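Local coordinates for beta-N-acetylglucosaminidase-like protein Glycoside hydrolase family 20 (PDB 6YHH) that probably removes terminal N-acetylhexosamine units from chitin-derived oligosaccharides, as a chitobiase of glycoside hydrolase family 20, at residues Glu5-Met10 with Val16-Gly21; Tyr94-Lys99 with Ile103-Thr108; Leu121-Asn126 with Tyr132-Gln137; Thr468-Glu473 with Ala485-Arg490. All coordinates share one frame; numbering follows the deposited sequence.

Contact 1. Residues Glu5-Met10 with Val16-Gly21; sequences EQLNLM and VVVNDG
Leu7 and Val18 meet methyl to methyl, the CD1 branch of Leu7 lying 3.8 Å from CG2 of Val18, and the two side chains pass antiparallel, each heading for the other's backbone. Leu7 gets there with CG beside its backbone N and anti to the carbonyl carbon (chi1 -57°), which carries the branched end across to the strand. The same CD1 also faces CG1 of Val16, at 4.3 Å, and so rests against two residues of one strand face. Leu9 follows the same course two residues on, its CD1 meeting CG2 of Val16 at a looser 4.5 Å. Residues 5-10 form a 3-10 turn and loop leading into strand 15-19, which pairs with 131-140 in the mixed sheet of the N-terminal family 20 domain. In an extended strand every second residue faces the same way, and Val16 and Val18 therefore both look toward the loop while Val17 points away. Beta-branched valine suits such a strand, and leucine, with its longer reach, spans backbones whose nearest CA atoms, those of Leu7 and Val18, are 9.6 Å apart. Leu123 of helix 110-123 packs on both leucines, and Ile138 of strand 131-140 also touches Leu9.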
loop_
_atom_site.group_PDB
_atom_site.type_symbol
_atom_site.label_atom_id
_atom_site.label_comp_id
_atom_site.label_asym_id
_atom_site.label_seq_id
_atom_site.Cartn_x
_atom_site.Cartn_y
_atom_site.Cartn_z
ATOM N N GLU A 5 22.955 -15.616 -21.246
ATOM C CA GLU A 5 23.108 -15.986 -19.836
ATOM C C GLU A 5 23.026 -14.799 -18.805
ATOM O O GLU A 5 22.884 -15.035 -17.615
ATOM C CB GLU A 5 24.456 -16.744 -19.662
ATOM N N GLN A 6 23.116 -13.551 -19.243
ATOM C CA GLN A 6 23.086 -12.406 -18.357
ATOM C C GLN A 6 21.672 -11.826 -18.307
ATOM O O GLN A 6 21.450 -10.838 -17.617
ATOM C CB GLN A 6 24.023 -11.347 -18.925
ATOM C CG GLN A 6 25.462 -11.794 -18.891
ATOM C CD GLN A 6 26.355 -10.805 -19.617
ATOM O OE1 GLN A 6 26.555 -10.909 -20.812
ATOM N NE2 GLN A 6 26.830 -9.808 -18.904
ATOM N N LEU A 7 20.757 -12.369 -19.107
ATOM C CA LEU A 7 19.420 -11.801 -19.217
ATOM C C LEU A 7 18.535 -12.320 -18.096
ATOM O O LEU A 7 18.354 -13.548 -17.939
ATOM C CB LEU A 7 18.775 -12.072 -20.592
ATOM C CG LEU A 7 19.593 -11.557 -21.850
ATOM C CD1 LEU A 7 18.731 -11.841 -23.082
ATOM C CD2 LEU A 7 20.002 -10.096 -21.733
ATOM N N ASN A 8 17.862 -11.375 -17.439
ATOM C CA ASN A 8 16.914 -11.768 -16.376
ATOM C C ASN A 8 15.498 -11.824 -16.802
ATOM O O ASN A 8 14.640 -11.044 -16.363
ATOM C CB ASN A 8 17.169 -10.918 -15.142
ATOM C CG ASN A 8 18.600 -11.098 -14.642
ATOM O OD1 ASN A 8 19.031 -12.219 -14.423
ATOM N ND2 ASN A 8 19.326 -9.990 -14.462
ATOM N N LEU A 9 15.216 -12.806 -17.682
ATOM C CA LEU A 9 13.878 -12.973 -18.267
ATOM C C LEU A 9 13.162 -14.039 -17.496
ATOM O O LEU A 9 13.738 -15.110 -17.237
ATOM C CB LEU A 9 13.914 -13.395 -19.750
ATOM C CG LEU A 9 14.802 -12.517 -20.622
ATOM C CD1 LEU A 9 14.813 -12.974 -22.097
ATOM C CD2 LEU A 9 14.439 -11.037 -20.507
ATOM N N MET A 10 11.873 -13.848 -17.169
ATOM C CA MET A 10 11.134 -14.841 -16.412
ATOM C C MET A 10 9.637 -14.537 -16.653
ATOM O O MET A 10 9.216 -13.398 -16.430
ATOM C CB MET A 10 11.386 -14.796 -14.911
ATOM C CG MET A 10 10.749 -15.959 -14.188
ATOM S SD MET A 10 11.120 -15.997 -12.400
ATOM C CE MET A 10 12.912 -16.086 -12.379
ATOM N N VAL A 16 15.210 -17.605 -27.651
ATOM C CA VAL A 16 15.948 -16.346 -27.354
ATOM C C VAL A 16 17.271 -16.387 -28.082
ATOM O O VAL A 16 18.080 -17.272 -27.795
ATOM C CB VAL A 16 16.289 -16.222 -25.860
ATOM C CG1 VAL A 16 17.064 -14.914 -25.574
ATOM C CG2 VAL A 16 15.015 -16.337 -25.021
ATOM N N VAL A 17 17.540 -15.383 -28.901
ATOM C CA VAL A 17 18.872 -15.212 -29.489
ATOM C C VAL A 17 19.346 -13.780 -29.271
ATOM O O VAL A 17 18.590 -12.858 -29.537
ATOM C CB VAL A 17 18.838 -15.536 -30.988
ATOM C CG1 VAL A 17 20.242 -15.415 -31.608
ATOM C CG2 VAL A 17 18.313 -16.938 -31.144
ATOM N N VAL A 18 20.571 -13.634 -28.801
ATOM C CA VAL A 18 21.129 -12.278 -28.688
ATOM C C VAL A 18 22.182 -12.100 -29.790
ATOM O O VAL A 18 23.083 -12.940 -29.915
ATOM C CB VAL A 18 21.825 -12.119 -27.338
ATOM C CG1 VAL A 18 22.507 -10.767 -27.202
ATOM C CG2 VAL A 18 20.797 -12.364 -26.233
ATOM N N ASN A 19 22.088 -10.987 -30.496
ATOM C CA ASN A 19 23.054 -10.676 -31.595
ATOM C C ASN A 19 23.908 -9.475 -31.133
ATOM O O ASN A 19 23.826 -9.047 -29.990
ATOM C CB ASN A 19 22.223 -10.493 -32.898
ATOM C CG ASN A 19 21.603 -11.831 -33.397
ATOM O OD1 ASN A 19 22.151 -12.896 -33.208
ATOM N ND2 ASN A 19 20.449 -11.764 -33.912
ATOM N N ASP A 20 24.689 -8.906 -31.999
ATOM C CA ASP A 20 25.635 -7.821 -31.653
ATOM C C ASP A 20 24.947 -6.450 -31.551
ATOM O O ASP A 20 24.121 -6.099 -32.367
ATOM C CB ASP A 20 26.797 -7.691 -32.713
ATOM N N GLY A 21 25.368 -5.647 -30.571
ATOM C CA GLY A 21 24.956 -4.210 -30.487
ATOM C C GLY A 21 23.780 -4.010 -29.551
ATOM O O GLY A 21 23.207 -4.982 -29.040
#

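Contact 2. Residues Tyr94-Lys99 with Ile103-Thr108; sequences YSLDVK and ITINAT
Leu96 CD1 sits between two isoleucines, 3.7 Å from CG2 of Ile103 and 3.7 Å from CG1 of Ile105. With CG anti to the backbone N (chi1 168°), Leu96 leans over the neighbouring strand; it runs side by side with Ile103 but obliquely to Ile105. Val98 continues this face, its CG1 4.2 Å from CG1 of Ile103, and at the other end CB of Tyr94 meets CB of Ala107. Beta-branched valine and isoleucine suit the face because they favour extended backbone, while leucine supplies bulk. The pairing is an antiparallel beta hairpin, with Leu96-Ile105 and Val98-Ile103 as non-hydrogen-bonded pairs. Alternating with them are the hydrogen-bonded pairs Asp97-Thr104 and, beyond Leu96-Ile105, Ser95-Asn106, whose members each donate a backbone N-H to the other's carbonyl O; Ser95 N to Asn106 O is 2.8 Å and nearly straight at 169°. These four residues put their small polar side chains on the opposite face, where water can join them. One water accepts from Ser95 OG at 2.8 Å and donates to Thr104 O and Asn106 OD1. A second lies 2.8 Å from Asp97 OD2 and 3.0 Å from Thr104 OG1, and can link the two. The hairpin is flanked by strand 76-80 beside 102-107 and strand 131-140 beside 94-99, while helix 110-123 covers the apolar face through Leu117 and Leu123.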
loop_
_atom_site.group_PDB
_atom_site.type_symbol
_atom_site.label_atom_id
_atom_site.label_comp_id
_atom_site.label_asym_id
_atom_site.label_seq_id
_atom_site.Cartn_x
_atom_site.Cartn_y
_atom_site.Cartn_z
ATOM N N TYR A 94 3.921 -14.228 -29.299
ATOM C CA TYR A 94 4.415 -12.946 -29.781
ATOM C C TYR A 94 5.833 -13.151 -30.209
ATOM O O TYR A 94 6.477 -14.155 -29.800
ATOM C CB TYR A 94 4.343 -11.806 -28.711
ATOM C CG TYR A 94 5.283 -12.056 -27.535
ATOM C CD1 TYR A 94 4.897 -12.896 -26.464
ATOM C CD2 TYR A 94 6.575 -11.572 -27.535
ATOM C CE1 TYR A 94 5.785 -13.198 -25.450
ATOM C CE2 TYR A 94 7.460 -11.874 -26.533
ATOM C CZ TYR A 94 7.108 -12.698 -25.507
ATOM O OH TYR A 94 8.094 -13.029 -24.582
ATOM N N SER A 95 6.323 -12.186 -31.019
ATOM C CA SER A 95 7.758 -12.045 -31.271
ATOM C C SER A 95 8.182 -10.624 -30.922
ATOM O O SER A 95 7.382 -9.684 -30.979
ATOM C CB SER A 95 8.159 -12.340 -32.727
ATOM O OG SER A 95 7.514 -11.413 -33.526
ATOM N N LEU A 96 9.380 -10.542 -30.433
ATOM C CA LEU A 96 10.013 -9.319 -30.016
ATOM C C LEU A 96 11.376 -9.253 -30.667
ATOM O O LEU A 96 12.209 -10.101 -30.481
ATOM C CB LEU A 96 10.167 -9.300 -28.441
ATOM C CG LEU A 96 11.069 -8.218 -27.856
ATOM C CD1 LEU A 96 10.483 -6.853 -28.253
ATOM C CD2 LEU A 96 11.152 -8.336 -26.326
ATOM N N ASP A 97 11.539 -8.222 -31.491
ATOM C CA ASP A 97 12.766 -8.020 -32.229
ATOM C C ASP A 97 13.340 -6.645 -31.886
ATOM O O ASP A 97 12.655 -5.631 -32.128
ATOM C CB ASP A 97 12.403 -8.033 -33.710
ATOM C CG ASP A 97 13.615 -7.742 -34.570
ATOM O OD1 ASP A 97 14.615 -8.408 -34.379
ATOM O OD2 ASP A 97 13.582 -6.802 -35.369
ATOM N N VAL A 98 14.523 -6.657 -31.341
ATOM C CA VAL A 98 15.284 -5.493 -30.970
ATOM C C VAL A 98 16.429 -5.372 -32.010
ATOM O O VAL A 98 17.341 -6.243 -32.113
ATOM C CB VAL A 98 15.903 -5.554 -29.572
ATOM C CG1 VAL A 98 16.633 -4.273 -29.300
ATOM C CG2 VAL A 98 14.804 -5.795 -28.518
ATOM N N LYS A 99 16.351 -4.270 -32.760
ATOM C CA LYS A 99 17.464 -3.868 -33.613
ATOM C C LYS A 99 18.046 -2.579 -33.111
ATOM O O LYS A 99 17.447 -1.940 -32.220
ATOM C CB LYS A 99 17.021 -3.696 -35.080
ATOM C CG LYS A 99 16.514 -5.013 -35.699
ATOM C CD LYS A 99 17.134 -5.344 -37.047
ATOM N N ILE A 103 12.524 -1.250 -32.499
ATOM C CA ILE A 103 12.031 -2.446 -31.764
ATOM C C ILE A 103 10.625 -2.761 -32.253
ATOM O O ILE A 103 9.805 -1.872 -32.389
ATOM C CB ILE A 103 11.983 -2.214 -30.228
ATOM C CG1 ILE A 103 13.324 -1.753 -29.684
ATOM C CG2 ILE A 103 11.458 -3.454 -29.471
ATOM C CD1 ILE A 103 13.322 -1.306 -28.244
ATOM N N THR A 104 10.337 -4.060 -32.547
ATOM C CA THR A 104 9.045 -4.434 -33.010
ATOM C C THR A 104 8.489 -5.612 -32.210
ATOM O O THR A 104 9.183 -6.599 -31.986
ATOM C CB THR A 104 9.129 -4.858 -34.521
ATOM O OG1 THR A 104 9.731 -3.793 -35.245
ATOM C CG2 THR A 104 7.709 -4.988 -35.103
ATOM N N ILE A 105 7.269 -5.472 -31.765
ATOM C CA ILE A 105 6.500 -6.542 -31.215
ATOM C C ILE A 105 5.436 -6.897 -32.177
ATOM O O ILE A 105 4.612 -6.067 -32.540
ATOM C CB ILE A 105 5.865 -6.129 -29.819
ATOM C CG1 ILE A 105 6.976 -5.956 -28.800
ATOM C CG2 ILE A 105 4.874 -7.172 -29.323
ATOM C CD1 ILE A 105 6.491 -5.387 -27.466
ATOM N N ASN A 106 5.427 -8.142 -32.594
ATOM C CA ASN A 106 4.400 -8.662 -33.484
ATOM C C ASN A 106 3.659 -9.736 -32.738
ATOM O O ASN A 106 4.291 -10.621 -32.201
ATOM C CB ASN A 106 5.082 -9.298 -34.700
ATOM C CG ASN A 106 5.600 -8.273 -35.705
ATOM O OD1 ASN A 106 6.719 -8.343 -36.167
ATOM N ND2 ASN A 106 4.796 -7.363 -36.023
ATOM N N ALA A 107 2.343 -9.691 -32.735
ATOM C CA ALA A 107 1.564 -10.697 -32.078
ATOM C C ALA A 107 0.280 -10.961 -32.745
ATOM O O ALA A 107 -0.326 -10.096 -33.318
ATOM C CB ALA A 107 1.306 -10.343 -30.612
ATOM N N THR A 108 -0.171 -12.199 -32.654
ATOM C CA THR A 108 -1.493 -12.514 -33.161
ATOM C C THR A 108 -2.569 -11.582 -32.630
ATOM O O THR A 108 -3.460 -11.127 -33.354
ATOM C CB THR A 108 -1.875 -13.949 -32.840
ATOM O OG1 THR A 108 -0.925 -14.822 -33.417
ATOM C CG2 THR A 108 -3.232 -14.266 -33.318
HETATM O O HOH W 1 8.866 -8.950 -33.816
HETATM O O HOH W 2 12.653 -4.226 -35.099
#

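Contact 3. Residues Leu121-Asn126 with Tyr132-Gln137; sequences LQLLQN and YFPVSQ
Gln125 and Tyr132 trade both of their backbone bonds: Gln125 N donates to Tyr132 O at 2.8 Å, and Tyr132 N returns a bond to Gln125 O at 2.9 Å. Just before, Leu124 N donates to Leu121 O at 3.3 Å. Farther along, Ser136 OG donates to Pro134 O at 2.8 Å. Serine fits this buried place because its hydroxyl can turn back to a carbonyl of its own chain, with OG between the backbone N and the carbonyl carbon (chi1 56°), and still rest near CD1 of Leu123. Neighbouring strands take up further backbone groups, Phe133 bonding with Phe23 and Ser136 with Val98. The pairing makes a short beta hairpin, strand 125-126 against the start of 131-140, directly after helix 110-123. Gln125 CB lies over one face of the Tyr132 ring, 3.8 Å from its centroid, a CH-pi contact. A glycine in place of Tyr132 would probably leave Gln125 CB without its aromatic cover and open a gap beside Asn126. Phe133 takes Leu124 CD1 off-centre, 4.3 Å from the ring centroid, while the backbone N of Leu124 comes to the ring edge. Proline, which has no N-H to donate, suits its place here: Pro134 CD packs 3.4 Å from Leu123 O. Gln122 NE2, on the helix, bonds to Met10 O.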
loop_
_atom_site.group_PDB
_atom_site.type_symbol
_atom_site.label_atom_id
_atom_site.label_comp_id
_atom_site.label_asym_id
_atom_site.label_seq_id
_atom_site.Cartn_x
_atom_site.Cartn_y
_atom_site.Cartn_z
ATOM N N LEU A 121 10.468 -5.044 -20.887
ATOM C CA LEU A 121 10.943 -4.452 -19.620
ATOM C C LEU A 121 12.047 -5.252 -19.000
ATOM O O LEU A 121 13.002 -4.685 -18.444
ATOM C CB LEU A 121 9.766 -4.321 -18.670
ATOM C CG LEU A 121 8.778 -3.221 -19.040
ATOM C CD1 LEU A 121 7.517 -3.335 -18.199
ATOM C CD2 LEU A 121 9.434 -1.836 -18.913
ATOM N N GLN A 122 11.933 -6.591 -19.088
ATOM C CA GLN A 122 12.983 -7.438 -18.498
ATOM C C GLN A 122 14.248 -7.428 -19.252
ATOM O O GLN A 122 15.314 -7.690 -18.649
ATOM C CB GLN A 122 12.466 -8.855 -18.354
ATOM C CG GLN A 122 11.342 -9.007 -17.323
ATOM C CD GLN A 122 10.876 -10.459 -17.189
ATOM O OE1 GLN A 122 11.107 -11.287 -18.077
ATOM N NE2 GLN A 122 10.162 -10.761 -16.089
ATOM N N LEU A 123 14.183 -7.016 -20.519
ATOM C CA LEU A 123 15.396 -6.936 -21.310
ATOM C C LEU A 123 16.219 -5.699 -21.076
ATOM O O LEU A 123 17.394 -5.611 -21.496
ATOM C CB LEU A 123 15.063 -6.973 -22.818
ATOM C CG LEU A 123 14.983 -8.212 -23.655
ATOM C CD1 LEU A 123 14.821 -7.731 -25.132
ATOM C CD2 LEU A 123 16.228 -9.130 -23.509
ATOM N N LEU A 124 15.631 -4.712 -20.405
ATOM C CA LEU A 124 16.347 -3.429 -20.073
ATOM C C LEU A 124 17.617 -3.637 -19.382
ATOM O O LEU A 124 17.681 -4.391 -18.361
ATOM C CB LEU A 124 15.436 -2.526 -19.249
ATOM C CG LEU A 124 15.988 -1.085 -19.023
ATOM C CD1 LEU A 124 16.069 -0.310 -20.303
ATOM C CD2 LEU A 124 15.111 -0.479 -17.919
ATOM N N GLN A 125 18.673 -3.030 -19.906
ATOM C CA GLN A 125 20.003 -3.058 -19.344
ATOM C C GLN A 125 20.460 -1.619 -19.107
ATOM O O GLN A 125 19.848 -0.661 -19.582
ATOM C CB GLN A 125 21.012 -3.765 -20.276
ATOM C CG GLN A 125 20.582 -5.157 -20.717
ATOM C CD GLN A 125 20.356 -6.149 -19.628
ATOM O OE1 GLN A 125 19.355 -6.951 -19.668
ATOM N NE2 GLN A 125 21.305 -6.262 -18.755
ATOM N N ASN A 126 21.571 -1.496 -18.393
ATOM C CA ASN A 126 22.239 -0.195 -18.262
ATOM C C ASN A 126 23.719 -0.404 -18.038
ATOM O O ASN A 126 24.128 -1.509 -17.633
ATOM C CB ASN A 126 21.635 0.650 -17.113
ATOM C CG ASN A 126 21.666 -0.038 -15.769
ATOM O OD1 ASN A 126 22.763 -0.072 -15.087
ATOM N ND2 ASN A 126 20.416 -0.427 -15.256
ATOM N N TYR A 132 19.726 0.612 -22.129
ATOM C CA TYR A 132 19.674 0.041 -23.449
ATOM C C TYR A 132 18.996 -1.300 -23.487
ATOM O O TYR A 132 18.810 -1.893 -22.444
ATOM C CB TYR A 132 21.069 -0.028 -24.004
ATOM C CG TYR A 132 22.037 -0.791 -23.292
ATOM C CD1 TYR A 132 22.230 -2.146 -23.578
ATOM C CD2 TYR A 132 22.872 -0.192 -22.301
ATOM C CE1 TYR A 132 23.174 -2.912 -22.900
ATOM C CE2 TYR A 132 23.805 -0.997 -21.597
ATOM C CZ TYR A 132 23.978 -2.334 -21.936
ATOM O OH TYR A 132 24.881 -3.164 -21.274
ATOM N N PHE A 133 18.649 -1.780 -24.690
ATOM C CA PHE A 133 18.126 -3.123 -24.891
ATOM C C PHE A 133 19.053 -3.828 -25.866
ATOM O O PHE A 133 19.489 -3.238 -26.834
ATOM C CB PHE A 133 16.757 -3.133 -25.500
ATOM C CG PHE A 133 15.698 -2.377 -24.729
ATOM C CD1 PHE A 133 15.130 -2.920 -23.608
ATOM C CD2 PHE A 133 15.202 -1.156 -25.184
ATOM C CE1 PHE A 133 14.138 -2.260 -22.965
ATOM C CE2 PHE A 133 14.171 -0.497 -24.525
ATOM C CZ PHE A 133 13.652 -1.066 -23.412
ATOM N N PRO A 134 19.476 -5.034 -25.532
ATOM C CA PRO A 134 20.369 -5.758 -26.439
ATOM C C PRO A 134 19.648 -6.163 -27.724
ATOM O O PRO A 134 18.486 -6.544 -27.743
ATOM C CB PRO A 134 20.818 -6.943 -25.604
ATOM C CG PRO A 134 19.670 -7.176 -24.704
ATOM C CD PRO A 134 19.183 -5.824 -24.324
ATOM N N VAL A 135 20.348 -6.009 -28.842
ATOM C CA VAL A 135 19.886 -6.470 -30.140
ATOM C C VAL A 135 19.695 -7.993 -29.987
ATOM O O VAL A 135 20.621 -8.678 -29.527
ATOM C CB VAL A 135 20.946 -6.113 -31.241
ATOM C CG1 VAL A 135 20.674 -6.861 -32.554
ATOM C CG2 VAL A 135 20.846 -4.647 -31.530
ATOM N N SER A 136 18.497 -8.451 -30.351
ATOM C CA SER A 136 18.069 -9.815 -30.018
ATOM C C SER A 136 16.756 -10.137 -30.717
ATOM O O SER A 136 15.992 -9.221 -31.123
ATOM C CB SER A 136 17.906 -9.907 -28.479
ATOM O OG SER A 136 16.987 -8.908 -28.035
ATOM N N GLN A 137 16.409 -11.435 -30.741
ATOM C CA GLN A 137 15.166 -11.886 -31.292
ATOM C C GLN A 137 14.597 -12.945 -30.383
ATOM O O GLN A 137 15.309 -13.879 -30.013
ATOM C CB GLN A 137 15.316 -12.518 -32.714
ATOM C CG GLN A 137 15.962 -11.573 -33.710
ATOM C CD GLN A 137 17.487 -11.752 -33.694
ATOM O OE1 GLN A 137 17.957 -12.883 -33.709
ATOM N NE2 GLN A 137 18.256 -10.651 -33.592
#

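Contact 4. Residues Thr468-Glu473 with Ala485-Arg490; sequences TAAIAE and ANMRKR
Glu473 and Arg490 form a two-pronged salt bridge between helices 467-476 and 484-497. The first follows strand 443-450 of the catalytic beta/alpha barrel, and the second packs against it. The guanidinium presents its end: NH2 donates to Glu473 OE1 at 2.9 Å and NH1 to Glu473 OE2 at 2.7 Å, each oxygen using its syn lone pair. Carboxylate and guanidinium are nearly coplanar, 19° apart. Glutamate reaches this far because its CG is anti to the backbone N (chi1 171°) and the chain beyond is extended. Among the hydrogen bonds to uncharged partners, Arg490 NE donates to Asn486 OD1 at 2.7 Å, one helical turn back, which fixes the rotation of the group. Outside the two segments, Glu473 OE1 receives Tyr424 OH, Glu473 OE2 receives Trp12 N, and Arg490 NH1 also donates to Leu9 O. Apolar contact is slight: Met487 SD rests 3.8 Å from Ala470 CB, where a small alanine makes room for a flexible methionine. The axes of the two short segments are 11.0 Å apart at closest and run at 123°. A leucine in place of Arg490 would probably leave the buried Glu473 carboxylate without its countercharge and Leu9 O without this donor. Both charges being buried, the bridge is likely to keep the carboxylate ionised, and its partners Leu9 and Trp12 imply that it ties the N-terminal segment to this helix pair.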
loop_
_atom_site.group_PDB
_atom_site.type_symbol
_atom_site.label_atom_id
_atom_site.label_comp_id
_atom_site.label_asym_id
_atom_site.label_seq_id
_atom_site.Cartn_x
_atom_site.Cartn_y
_atom_site.Cartn_z
ATOM N N THR A 468 5.722 -17.135 -6.452
ATOM C CA THR A 468 4.778 -17.322 -7.524
ATOM C C THR A 468 5.372 -16.967 -8.911
ATOM O O THR A 468 4.890 -17.437 -9.920
ATOM C CB THR A 468 3.481 -16.593 -7.202
ATOM O OG1 THR A 468 3.025 -17.167 -5.949
ATOM C CG2 THR A 468 2.452 -16.768 -8.295
ATOM N N ALA A 469 6.438 -16.166 -8.904
ATOM C CA ALA A 469 7.152 -15.838 -10.171
ATOM C C ALA A 469 7.860 -17.046 -10.723
ATOM O O ALA A 469 7.843 -17.267 -11.934
ATOM C CB ALA A 469 8.026 -14.619 -10.031
ATOM N N ALA A 470 8.420 -17.896 -9.841
ATOM C CA ALA A 470 8.991 -19.173 -10.260
ATOM C C ALA A 470 7.911 -20.141 -10.767
ATOM O O ALA A 470 8.097 -20.827 -11.742
ATOM C CB ALA A 470 9.830 -19.765 -9.144
ATOM N N ILE A 471 6.737 -20.139 -10.110
ATOM C CA ILE A 471 5.636 -20.907 -10.569
ATOM C C ILE A 471 5.189 -20.419 -11.955
ATOM O O ILE A 471 4.893 -21.280 -12.843
ATOM C CB ILE A 471 4.487 -20.907 -9.555
ATOM C CG1 ILE A 471 4.952 -21.632 -8.296
ATOM C CG2 ILE A 471 3.208 -21.527 -10.119
ATOM C CD1 ILE A 471 3.992 -21.481 -7.122
ATOM N N ALA A 472 5.157 -19.114 -12.174
ATOM C CA ALA A 472 4.809 -18.564 -13.470
ATOM C C ALA A 472 5.710 -19.150 -14.526
ATOM O O ALA A 472 5.266 -19.443 -15.640
ATOM C CB ALA A 472 4.837 -17.045 -13.476
ATOM N N GLU A 473 7.016 -19.231 -14.213
ATOM C CA GLU A 473 7.950 -19.814 -15.199
ATOM C C GLU A 473 7.641 -21.283 -15.489
ATOM O O GLU A 473 7.576 -21.740 -16.679
ATOM C CB GLU A 473 9.377 -19.652 -14.768
ATOM C CG GLU A 473 10.349 -20.445 -15.652
ATOM C CD GLU A 473 11.713 -19.820 -15.620
ATOM O OE1 GLU A 473 12.634 -20.372 -14.979
ATOM O OE2 GLU A 473 11.829 -18.662 -16.134
ATOM N N ALA A 485 19.406 -23.035 -9.627
ATOM C CA ALA A 485 20.298 -21.908 -9.361
ATOM C C ALA A 485 20.190 -20.764 -10.325
ATOM O O ALA A 485 20.246 -19.598 -9.922
ATOM C CB ALA A 485 21.743 -22.339 -9.255
ATOM N N ASN A 486 20.031 -21.060 -11.624
ATOM C CA ASN A 486 19.859 -20.035 -12.630
ATOM C C ASN A 486 18.518 -19.297 -12.380
ATOM O O ASN A 486 18.467 -18.118 -12.539
ATOM C CB ASN A 486 19.804 -20.653 -14.004
ATOM C CG ASN A 486 19.547 -19.647 -15.077
ATOM O OD1 ASN A 486 18.443 -19.498 -15.608
ATOM N ND2 ASN A 486 20.606 -18.965 -15.442
ATOM N N MET A 487 17.486 -20.041 -12.068
ATOM C CA MET A 487 16.183 -19.437 -11.774
ATOM C C MET A 487 16.374 -18.461 -10.575
ATOM O O MET A 487 15.879 -17.321 -10.630
ATOM C CB MET A 487 15.115 -20.459 -11.489
ATOM C CG MET A 487 13.749 -19.830 -11.088
ATOM S SD MET A 487 13.648 -19.403 -9.337
ATOM C CE MET A 487 13.818 -20.937 -8.486
ATOM N N ARG A 488 17.087 -18.869 -9.525
ATOM C CA ARG A 488 17.229 -17.947 -8.389
ATOM C C ARG A 488 17.939 -16.653 -8.789
ATOM O O ARG A 488 17.629 -15.593 -8.243
ATOM C CB ARG A 488 18.106 -18.579 -7.301
ATOM C CG ARG A 488 17.501 -19.719 -6.547
ATOM C CD ARG A 488 18.359 -20.036 -5.332
ATOM N NE ARG A 488 18.121 -21.355 -4.858
ATOM C CZ ARG A 488 17.124 -21.714 -4.027
ATOM N NH1 ARG A 488 16.294 -20.766 -3.628
ATOM N NH2 ARG A 488 16.980 -22.991 -3.621
ATOM N N LYS A 489 18.963 -16.775 -9.641
ATOM C CA LYS A 489 19.766 -15.626 -10.100
ATOM C C LYS A 489 18.874 -14.625 -10.822
ATOM O O LYS A 489 18.955 -13.440 -10.566
ATOM C CB LYS A 489 20.953 -16.053 -10.987
ATOM N N ARG A 490 17.963 -15.115 -11.658
ATOM C CA ARG A 490 17.049 -14.262 -12.424
ATOM C C ARG A 490 15.945 -13.711 -11.548
ATOM O O ARG A 490 15.431 -12.639 -11.781
ATOM C CB ARG A 490 16.426 -15.037 -13.619
ATOM C CG ARG A 490 17.467 -15.371 -14.679
ATOM C CD ARG A 490 16.868 -16.104 -15.897
ATOM N NE ARG A 490 16.584 -17.516 -15.614
ATOM C CZ ARG A 490 15.393 -18.083 -15.540
ATOM N NH1 ARG A 490 14.242 -17.427 -15.742
ATOM N NH2 ARG A 490 15.328 -19.348 -15.241
#

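Overall arrangement
Contacts 1, 2 and 3 belong to the N-terminal domain and reach the same mixed sheet, whereas contact 4 lies nearer the centre of the chain, between two helices. Strand 131-140 is the common element: it pairs with strand 15-19 of contact 1 and strand 94-99 of contact 2. Leu123 of contact 3 touches Leu7 of contact 1 and Leu96 and Val98 of contact 2. Contact 1 is purely apolar and partly buried; contact 2, a buried one, combines an aliphatic face with a watered polar one; contact 3, again partly buried, mixes strand bonds with aromatic packing. Fully buried contact 4 relies on charge. Residues 5-10 bridge the sheet domain and the helix pair.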